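Local coordinates for protein sulfite dehydrogenase (Paracoccus pantotrophus, PDB 2XTS) that oxidises protein-bound sulfane sulfur at a molybdenum cofactor, in a complex with a cytochrome subunit that serves electron transfer, at residues Y138-I143 / Q374-K379; N294-R299 / Q318-A323. All coordinates share one frame; numbering follows the deposited sequence.

Contacts 1 and 2 both reach the eight-stranded antiparallel sheet of the dimerisation domain, and they illustrate how chemistry follows place in a fold. Contact 1 (138-143 with 374-379) is wholly buried and joins a short helix of the molybdopterin-binding part to strand 375-378, through side chains alone. Contact 2 (294-299 with 318-323), partly exposed, stays within the sheet's own connections and relies on one backbone hydrogen bond, one from an arginine side chain to a carbonyl, two bridging waters and the arginine lying on a proline. Along the chain it is nested inside the loop that contact 1 closes. The centres of contacts 1 and 2 lie about 21 Å apart, their nearest atoms about 7 Å.

Contact 1. Residues Y138-I143 / Q374-K379; sequences YTQGMI and QTWWVK
Thr-139 and Gln-140, on helix 136-140, meet Gln-374 and Trp-376, at and on strand 375-378, through four buried side chains, while the backbones stay well apart: the closest pair of CA atoms, in Thr-139 and Gln-374, is separated by 9.1 Å. Gln-140 and Gln-374 reach across between the backbones. The CG of Gln-140 lies anti to its carbonyl carbon, and the chain then bends at chi2 (83°). The two glutamine chains cross obliquely, and their amides come together with planes 84° apart. The amide ends approach within 2.9 Å (modelled as NE2 of Gln-140 and NE2 of Gln-374), although which way round each amide lies is uncertain.

Gln-374 holds CG anti to its backbone N (chi1 177°), which lays CG on one face of the Trp-376 indole, 3.7 Å above the plane and offset toward the rim; the bend at chi2 then turns the amide to Gln-140. Trp-376 has its CG anti to the carbonyl carbon, and although its CB does not head for the helix, the six-membered end of the ring swings nearer. There the indole presents its edge. Thr-139 OG1 lies near the ring plane, 4.1 Å from Trp-376 CH2, so these two side chains meet tip to tip. The threonine hydroxyl occupies the crowded position between backbone N and carbonyl carbon, where it is hydrogen-bonded to Gly-135 O, one turn earlier in the chain. Trp-376 NE1 bonds to Ile-268 O on strand 265-270, outermost within this chain, which fixes the rotation of the ring. What results is interdomain packing, a short helix of the molybdopterin-binding domain set against the E-set beta sheet of the dimerisation domain, the two domains that also make up sulfite oxidase-type enzymes.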
loop_
_atom_site.group_PDB
_atom_site.type_symbol
_atom_site.label_atom_id
_atom_site.label_comp_id
_atom_site.label_asym_id
_atom_site.label_seq_id
_atom_site.Cartn_x
_atom_site.Cartn_y
_atom_site.Cartn_z
ATOM N N TYR A 138 -18.095 5.489 8.559
ATOM C CA TYR A 138 -19.395 5.653 7.892
ATOM C C TYR A 138 -19.603 7.060 7.346
ATOM O O TYR A 138 -20.141 7.242 6.265
ATOM C CB TYR A 138 -20.539 5.266 8.857
ATOM C CG TYR A 138 -20.326 3.894 9.414
ATOM C CD1 TYR A 138 -20.508 2.775 8.623
ATOM C CD2 TYR A 138 -19.879 3.715 10.701
ATOM C CE1 TYR A 138 -20.263 1.518 9.109
ATOM C CE2 TYR A 138 -19.599 2.455 11.188
ATOM C CZ TYR A 138 -19.815 1.361 10.390
ATOM O OH TYR A 138 -19.537 0.096 10.833
ATOM N N THR A 139 -19.224 8.068 8.123
ATOM C CA THR A 139 -19.514 9.436 7.731
ATOM C C THR A 139 -18.444 10.076 6.836
ATOM O O THR A 139 -18.723 11.082 6.183
ATOM C CB THR A 139 -19.829 10.310 8.981
ATOM O OG1 THR A 139 -18.801 10.199 9.967
ATOM C CG2 THR A 139 -21.126 9.885 9.616
ATOM N N GLN A 140 -17.245 9.465 6.743
ATOM C CA GLN A 140 -16.169 9.969 5.904
ATOM C C GLN A 140 -15.434 8.886 5.107
ATOM O O GLN A 140 -14.486 9.210 4.409
ATOM C CB GLN A 140 -15.172 10.795 6.738
ATOM C CG GLN A 140 -15.615 12.216 7.140
ATOM C CD GLN A 140 -16.489 12.245 8.395
ATOM O OE1 GLN A 140 -16.520 11.302 9.176
ATOM N NE2 GLN A 140 -17.152 13.362 8.619
ATOM N N GLY A 141 -15.839 7.626 5.229
ATOM C CA GLY A 141 -15.051 6.535 4.683
ATOM C C GLY A 141 -15.289 6.132 3.237
ATOM O O GLY A 141 -14.742 5.142 2.796
ATOM N N MET A 142 -16.051 6.903 2.469
ATOM C CA MET A 142 -16.127 6.691 1.025
ATOM C C MET A 142 -14.928 7.401 0.373
ATOM O O MET A 142 -15.081 8.342 -0.412
ATOM C CB MET A 142 -17.439 7.202 0.408
ATOM C CG MET A 142 -18.697 6.794 1.067
ATOM S SD MET A 142 -20.073 7.492 0.087
ATOM C CE MET A 142 -21.444 7.316 1.224
ATOM N N ILE A 143 -13.720 6.938 0.700
ATOM C CA ILE A 143 -12.514 7.531 0.214
ATOM C C ILE A 143 -11.404 6.489 0.283
ATOM O O ILE A 143 -11.366 5.649 1.183
ATOM C CB ILE A 143 -12.146 8.784 1.079
ATOM C CG1 ILE A 143 -11.064 9.623 0.420
ATOM C CG2 ILE A 143 -11.755 8.420 2.520
ATOM C CD1 ILE A 143 -11.050 11.050 0.948
ATOM N N GLN A 374 -16.565 18.308 10.815
ATOM C CA GLN A 374 -17.113 17.267 11.667
ATOM C C GLN A 374 -16.800 17.560 13.136
ATOM O O GLN A 374 -15.689 17.978 13.464
ATOM C CB GLN A 374 -16.465 15.920 11.280
ATOM C CG GLN A 374 -16.893 14.750 12.156
ATOM C CD GLN A 374 -18.366 14.397 12.037
ATOM O OE1 GLN A 374 -19.136 14.413 13.019
ATOM N NE2 GLN A 374 -18.779 14.100 10.842
ATOM N N THR A 375 -17.770 17.335 14.013
ATOM C CA THR A 375 -17.596 17.494 15.448
ATOM C C THR A 375 -17.726 16.141 16.126
ATOM O O THR A 375 -18.658 15.376 15.841
ATOM C CB THR A 375 -18.679 18.398 16.021
ATOM O OG1 THR A 375 -18.704 19.638 15.300
ATOM C CG2 THR A 375 -18.462 18.694 17.509
ATOM N N TRP A 376 -16.799 15.847 17.035
ATOM C CA TRP A 376 -16.936 14.701 17.932
ATOM C C TRP A 376 -17.141 15.183 19.368
ATOM O O TRP A 376 -16.349 15.990 19.887
ATOM C CB TRP A 376 -15.689 13.805 17.972
ATOM C CG TRP A 376 -15.234 13.229 16.677
ATOM C CD1 TRP A 376 -13.944 13.227 16.239
ATOM C CD2 TRP A 376 -16.005 12.557 15.648
ATOM N NE1 TRP A 376 -13.857 12.605 15.027
ATOM C CE2 TRP A 376 -15.100 12.182 14.642
ATOM C CE3 TRP A 376 -17.349 12.202 15.505
ATOM C CZ2 TRP A 376 -15.504 11.525 13.493
ATOM C CZ3 TRP A 376 -17.746 11.537 14.372
ATOM C CH2 TRP A 376 -16.836 11.209 13.385
ATOM N N TRP A 377 -18.180 14.667 20.003
ATOM C CA TRP A 377 -18.368 14.882 21.436
ATOM C C TRP A 377 -17.661 13.776 22.206
ATOM O O TRP A 377 -18.069 12.634 22.152
ATOM C CB TRP A 377 -19.857 14.922 21.762
ATOM C CG TRP A 377 -20.196 15.139 23.202
ATOM C CD1 TRP A 377 -19.508 15.857 24.118
ATOM C CD2 TRP A 377 -21.372 14.669 23.860
ATOM N NE1 TRP A 377 -20.180 15.868 25.327
ATOM C CE2 TRP A 377 -21.339 15.160 25.184
ATOM C CE3 TRP A 377 -22.475 13.915 23.446
ATOM C CZ2 TRP A 377 -22.342 14.878 26.111
ATOM C CZ3 TRP A 377 -23.479 13.628 24.379
ATOM C CH2 TRP A 377 -23.400 14.112 25.689
ATOM N N VAL A 378 -16.586 14.147 22.902
ATOM C CA VAL A 378 -15.869 13.229 23.779
ATOM C C VAL A 378 -16.443 13.403 25.173
ATOM O O VAL A 378 -16.386 14.484 25.743
ATOM C CB VAL A 378 -14.351 13.501 23.797
ATOM C CG1 VAL A 378 -13.621 12.536 24.741
ATOM C CG2 VAL A 378 -13.762 13.398 22.392
ATOM N N LYS A 379 -16.986 12.329 25.706
ATOM C CA LYS A 379 -17.640 12.336 27.011
ATOM C C LYS A 379 -16.639 11.982 28.109
ATOM O O LYS A 379 -15.546 11.499 27.839
ATOM C CB LYS A 379 -18.850 11.391 27.019
ATOM C CG LYS A 379 -19.895 11.812 25.983
ATOM C CD LYS A 379 -21.141 10.950 25.952
ATOM C CE LYS A 379 -20.917 9.661 25.217
ATOM N NZ LYS A 379 -22.194 8.922 25.058
#

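Contact 2. Residues N294-R299 / Q318-A323; sequences NGRITR and QALPKA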
loop_
_atom_site.group_PDB
_atom_site.type_symbol
_atom_site.label_atom_id
_atom_site.label_comp_id
_atom_site.label_asym_id
_atom_site.label_seq_id
_atom_site.Cartn_x
_atom_site.Cartn_y
_atom_site.Cartn_z
ATOM N N ASN A 294 -8.371 20.957 -4.717
ATOM C CA ASN A 294 -7.842 22.209 -5.245
ATOM C C ASN A 294 -6.345 22.411 -4.994
ATOM O O ASN A 294 -5.815 23.476 -5.295
ATOM C CB ASN A 294 -8.664 23.381 -4.694
ATOM C CG ASN A 294 -10.053 23.463 -5.310
ATOM O OD1 ASN A 294 -11.071 23.473 -4.597
ATOM N ND2 ASN A 294 -10.104 23.484 -6.610
ATOM N N GLY A 295 -5.662 21.371 -4.521
ATOM C CA GLY A 295 -4.217 21.395 -4.403
ATOM C C GLY A 295 -3.711 20.766 -3.131
ATOM O O GLY A 295 -4.285 19.775 -2.651
ATOM N N ARG A 296 -2.607 21.297 -2.609
ATOM C CA ARG A 296 -2.036 20.807 -1.375
ATOM C C ARG A 296 -2.731 21.393 -0.164
ATOM O O ARG A 296 -3.136 22.551 -0.154
ATOM C CB ARG A 296 -0.573 21.205 -1.284
ATOM C CG ARG A 296 0.327 20.638 -2.397
ATOM C CD ARG A 296 1.721 21.285 -2.333
ATOM N NE ARG A 296 2.596 20.877 -3.437
ATOM C CZ ARG A 296 3.480 19.881 -3.385
ATOM N NH1 ARG A 296 3.624 19.124 -2.292
ATOM N NH2 ARG A 296 4.222 19.621 -4.457
ATOM N N ILE A 297 -2.828 20.582 0.877
ATOM C CA ILE A 297 -3.160 21.071 2.210
ATOM C C ILE A 297 -1.966 21.860 2.732
ATOM O O ILE A 297 -0.839 21.411 2.633
ATOM C CB ILE A 297 -3.499 19.885 3.173
ATOM C CG1 ILE A 297 -4.798 19.202 2.750
ATOM C CG2 ILE A 297 -3.540 20.338 4.634
ATOM C CD1 ILE A 297 -6.004 20.046 2.748
ATOM N N THR A 298 -2.219 23.031 3.294
ATOM C CA THR A 298 -1.159 23.842 3.883
ATOM C C THR A 298 -1.171 23.795 5.389
ATOM O O THR A 298 -0.128 23.917 5.993
ATOM C CB THR A 298 -1.235 25.282 3.407
ATOM O OG1 THR A 298 -2.519 25.824 3.692
ATOM C CG2 THR A 298 -0.962 25.362 1.925
ATOM N N ARG A 299 -2.338 23.626 6.003
ATOM C CA ARG A 299 -2.432 23.395 7.427
ATOM C C ARG A 299 -3.753 22.798 7.835
ATOM O O ARG A 299 -4.721 22.819 7.069
ATOM C CB ARG A 299 -2.107 24.640 8.247
ATOM C CG ARG A 299 -3.232 25.558 8.503
ATOM C CD ARG A 299 -2.796 26.716 9.419
ATOM N NE ARG A 299 -3.964 27.454 9.866
ATOM C CZ ARG A 299 -4.529 28.431 9.167
ATOM N NH1 ARG A 299 -4.050 28.779 7.982
ATOM N NH2 ARG A 299 -5.598 29.044 9.644
ATOM N N GLN A 318 4.223 14.227 4.045
ATOM C CA GLN A 318 4.090 15.260 3.039
ATOM C C GLN A 318 2.638 15.647 2.852
ATOM O O GLN A 318 1.720 14.912 3.200
ATOM C CB GLN A 318 4.629 14.775 1.697
ATOM C CG GLN A 318 6.108 14.485 1.694
ATOM C CD GLN A 318 6.590 14.074 0.344
ATOM O OE1 GLN A 318 6.438 12.930 -0.045
ATOM N NE2 GLN A 318 7.137 15.004 -0.396
ATOM N N ALA A 319 2.441 16.842 2.320
ATOM C CA ALA A 319 1.154 17.305 1.823
ATOM C C ALA A 319 1.231 17.386 0.318
ATOM O O ALA A 319 1.601 18.414 -0.256
ATOM C CB ALA A 319 0.775 18.654 2.444
ATOM N N LEU A 320 0.951 16.254 -0.332
ATOM C CA LEU A 320 1.013 16.174 -1.787
ATOM C C LEU A 320 -0.259 16.724 -2.425
ATOM O O LEU A 320 -1.325 16.721 -1.799
ATOM C CB LEU A 320 1.226 14.719 -2.236
ATOM C CG LEU A 320 2.539 14.063 -1.803
ATOM C CD1 LEU A 320 2.645 12.604 -2.272
ATOM C CD2 LEU A 320 3.687 14.910 -2.323
ATOM N N PRO A 321 -0.181 17.193 -3.685
ATOM C CA PRO A 321 -1.380 17.777 -4.270
ATOM C C PRO A 321 -2.508 16.742 -4.453
ATOM O O PRO A 321 -2.285 15.639 -4.962
ATOM C CB PRO A 321 -0.917 18.267 -5.632
ATOM C CG PRO A 321 0.542 18.167 -5.629
ATOM C CD PRO A 321 0.982 17.253 -4.578
ATOM N N LYS A 322 -3.711 17.098 -4.032
ATOM C CA LYS A 322 -4.882 16.297 -4.313
ATOM C C LYS A 322 -4.731 14.865 -3.765
ATOM O O LYS A 322 -5.147 13.895 -4.398
ATOM C CB LYS A 322 -5.201 16.318 -5.814
ATOM C CG LYS A 322 -5.218 17.744 -6.356
ATOM C CD LYS A 322 -5.592 17.869 -7.807
ATOM C CE LYS A 322 -5.427 19.353 -8.223
ATOM N NZ LYS A 322 -6.052 19.755 -9.489
ATOM N N ALA A 323 -4.203 14.762 -2.544
ATOM C CA ALA A 323 -3.899 13.492 -1.883
ATOM C C ALA A 323 -4.174 13.606 -0.399
ATOM O O ALA A 323 -4.094 14.675 0.206
ATOM C CB ALA A 323 -2.458 13.105 -2.118
HETATM O O HOH W 1 -4.790 17.488 -0.965
HETATM O O HOH W 2 -2.267 17.748 0.516
#
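One face of the Arg-296 guanidinium rests on the Pro-321 ring, whose CD lies 3.8 Å above the plane and over its centre, while Ala-319 O stands near the group's edge. There NH1 of Arg-296 donates to Ala-319 O over 3.0 Å, a bond bent to 142° and reaching the oxygen from above the carbonyl plane. The arginine chain, extended from CG to NE, runs beside the proline in the same direction.

Beneath this exposed layer the backbones are tied. Lys-322 N bonds almost straight (170°) to Gly-295 O at 3.1 Å. Water 1 lies 2.9 Å from Gly-295 O and accepts from Ala-323 N. Water 2 makes a second bridge, accepting from Ile-297 N and donating to Leu-320 O at 2.7 Å. Ala-319 CB packs tightly, 3.2 Å from Ile-297 O. Leu-320 also packs on Gln-318 of the second copy of this protein.

Leu-320 to Ala-323 form a type II beta turn, with Lys-322 at its positive-phi position. The turn belongs to the connection from strand 311-316 to strand 325-333, and through this contact it is tied to the entry of strand 297-303, a sheet-end connection of the immunoglobulin-like E-set dimerisation domain.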